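Local structure of endoribonuclease (Porcine reproductive and respiratory syndrome virus, 5DA1) at residues G142-T147 with D215-F220. The protein is the NSP11 endoribonuclease part of the viral replicase polyprotein, probably degrading polyuridine-containing viral RNA to evade host sensors, and acts as a beta interferon antagonist. Residues are numbered along the deposited sequence; the frame is centred on the assembly and turned at random.
Sequences GCHHVT and DKTAYF
Part of the predicted active site of the EndoU-type nuclease domain, the loop after strand 139-141, packs H144, a predicted catalytic histidine, against strand 217-221, an outermost strand of a three-stranded antiparallel sheet. The imidazole sets one face on the CB methylene of Y219 in a CH-pi contact, with Y219 CB 3.6 Å from the centroid of the H144 ring and only 9° off its normal. The H144 side chain runs beside that of Y219 and points the same way. Y219 holds CG between its backbone N and carbonyl carbon (chi1 61°), so the phenol leads away and meets the imidazole only obliquely, the planes turned by 36°.

Two residues earlier on the strand, T217 stands at the ring's edge. Its OG1, anti to the backbone N, lies 4.0 Å from H144 NE2 and makes its hydrogen bond instead to the carbonyl O of H129, another predicted catalytic residue. In EndoU enzymes two histidines and a lysine form the catalytic set; T217 touches H144 and is bonded to the backbone of H129, consistent with a second-shell place. H144 donates from ND1 to T177 O, a carbonyl, which helps to set the rotation of the ring; if the ring is neutral, NE2 would then hold the lone pair. A218 O approaches H144 CD2 obliquely at 3.5 Å. Next along the loop, H145 ND1 and T147 OG1 are hydrogen-bonded at 2.6 Å and nearly straight, while H145 NE2 bonds to V181 O.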
loop_
_atom_site.group_PDB
_atom_site.type_symbol
_atom_site.label_atom_id
_atom_site.label_comp_id
_atom_site.label_asym_id
_atom_site.label_seq_id
_atom_site.Cartn_x
_atom_site.Cartn_y
_atom_site.Cartn_z
ATOM N N GLY A 142 -5.860 12.201 -9.172
ATOM C CA GLY A 142 -7.002 11.563 -9.761
ATOM C C GLY A 142 -6.937 10.057 -9.819
ATOM O O GLY A 142 -7.483 9.468 -10.730
ATOM N N CYS A 143 -6.296 9.413 -8.861
ATOM C CA CYS A 143 -6.352 7.966 -8.836
ATOM C C CYS A 143 -7.056 7.497 -7.561
ATOM O O CYS A 143 -6.439 6.992 -6.611
ATOM C CB CYS A 143 -4.957 7.399 -8.992
ATOM S SG CYS A 143 -3.695 8.433 -8.225
ATOM N N HIS A 144 -8.366 7.702 -7.540
ATOM C CA HIS A 144 -9.138 7.545 -6.338
ATOM C C HIS A 144 -10.003 6.302 -6.427
ATOM O O HIS A 144 -11.015 6.159 -5.716
ATOM C CB HIS A 144 -9.992 8.766 -6.130
ATOM C CG HIS A 144 -9.207 10.034 -6.030
ATOM N ND1 HIS A 144 -8.428 10.350 -4.934
ATOM C CD2 HIS A 144 -9.117 11.088 -6.871
ATOM C CE1 HIS A 144 -7.872 11.533 -5.118
ATOM N NE2 HIS A 144 -8.285 12.005 -6.279
ATOM N N HIS A 145 -9.618 5.397 -7.309
ATOM C CA HIS A 145 -10.390 4.193 -7.421
ATOM C C HIS A 145 -9.515 2.965 -7.479
ATOM O O HIS A 145 -8.309 3.042 -7.761
ATOM C CB HIS A 145 -11.318 4.243 -8.615
ATOM C CG HIS A 145 -12.440 3.268 -8.528
ATOM N ND1 HIS A 145 -12.501 2.137 -9.313
ATOM C CD2 HIS A 145 -13.537 3.245 -7.734
ATOM C CE1 HIS A 145 -13.604 1.469 -9.019
ATOM N NE2 HIS A 145 -14.251 2.123 -8.065
ATOM N N VAL A 146 -10.133 1.826 -7.203
ATOM C CA VAL A 146 -9.359 0.618 -7.060
ATOM C C VAL A 146 -8.799 0.231 -8.418
ATOM O O VAL A 146 -7.802 -0.475 -8.504
ATOM C CB VAL A 146 -10.147 -0.504 -6.373
ATOM C CG1 VAL A 146 -11.324 -0.945 -7.219
ATOM C CG2 VAL A 146 -9.216 -1.626 -5.970
ATOM N N THR A 147 -9.387 0.774 -9.468
ATOM C CA THR A 147 -8.931 0.492 -10.817
ATOM C C THR A 147 -7.848 1.448 -11.320
ATOM O O THR A 147 -7.292 1.220 -12.370
ATOM C CB THR A 147 -10.100 0.595 -11.749
ATOM O OG1 THR A 147 -10.894 1.731 -11.352
ATOM C CG2 THR A 147 -10.944 -0.660 -11.640
ATOM N N ASP A 215 -15.594 19.982 -13.995
ATOM C CA ASP A 215 -15.603 18.548 -14.201
ATOM C C ASP A 215 -14.111 18.240 -14.220
ATOM O O ASP A 215 -13.523 17.993 -15.283
ATOM C CB ASP A 215 -16.220 18.159 -15.563
ATOM C CG ASP A 215 -17.205 19.212 -16.118
ATOM O OD1 ASP A 215 -16.775 20.352 -16.412
ATOM O OD2 ASP A 215 -18.408 18.900 -16.285
ATOM N N LYS A 216 -13.479 18.309 -13.054
ATOM C CA LYS A 216 -12.039 18.100 -12.980
ATOM C C LYS A 216 -11.675 16.853 -12.113
ATOM O O LYS A 216 -11.052 15.888 -12.615
ATOM C CB LYS A 216 -11.311 19.393 -12.550
ATOM C CG LYS A 216 -11.955 20.723 -13.080
ATOM C CD LYS A 216 -11.034 21.961 -12.891
ATOM C CE LYS A 216 -10.239 22.286 -14.185
ATOM N NZ LYS A 216 -8.830 22.764 -13.929
ATOM N N THR A 217 -12.084 16.837 -10.839
ATOM C CA THR A 217 -11.743 15.711 -9.967
ATOM C C THR A 217 -12.815 15.446 -8.901
ATOM O O THR A 217 -13.813 16.152 -8.833
ATOM C CB THR A 217 -10.317 15.879 -9.352
ATOM O OG1 THR A 217 -9.868 14.626 -8.813
ATOM C CG2 THR A 217 -10.289 16.976 -8.256
ATOM N N ALA A 218 -12.611 14.414 -8.089
ATOM C CA ALA A 218 -13.624 13.966 -7.146
ATOM C C ALA A 218 -13.022 12.935 -6.241
ATOM O O ALA A 218 -12.472 11.944 -6.694
ATOM C CB ALA A 218 -14.841 13.376 -7.867
ATOM N N TYR A 219 -13.131 13.167 -4.949
ATOM C CA TYR A 219 -12.512 12.291 -4.014
ATOM C C TYR A 219 -13.238 12.300 -2.691
ATOM O O TYR A 219 -13.846 13.282 -2.304
ATOM C CB TYR A 219 -11.051 12.665 -3.844
ATOM C CG TYR A 219 -10.816 14.059 -3.316
ATOM C CD1 TYR A 219 -10.904 14.331 -1.971
ATOM C CD2 TYR A 219 -10.458 15.089 -4.174
ATOM C CE1 TYR A 219 -10.667 15.594 -1.497
ATOM C CE2 TYR A 219 -10.235 16.360 -3.721
ATOM C CZ TYR A 219 -10.331 16.623 -2.386
ATOM O OH TYR A 219 -10.090 17.910 -1.925
ATOM N N PHE A 220 -13.176 11.161 -2.015
ATOM C CA PHE A 220 -13.791 10.962 -0.726
ATOM C C PHE A 220 -12.858 11.415 0.354
ATOM O O PHE A 220 -11.670 11.576 0.134
ATOM C CB PHE A 220 -14.118 9.478 -0.540
ATOM C CG PHE A 220 -15.434 9.080 -1.107
ATOM C CD1 PHE A 220 -16.614 9.636 -0.614
ATOM C CD2 PHE A 220 -15.506 8.172 -2.141
ATOM C CE1 PHE A 220 -17.839 9.281 -1.128
ATOM C CE2 PHE A 220 -16.748 7.804 -2.681
ATOM C CZ PHE A 220 -17.909 8.359 -2.175
#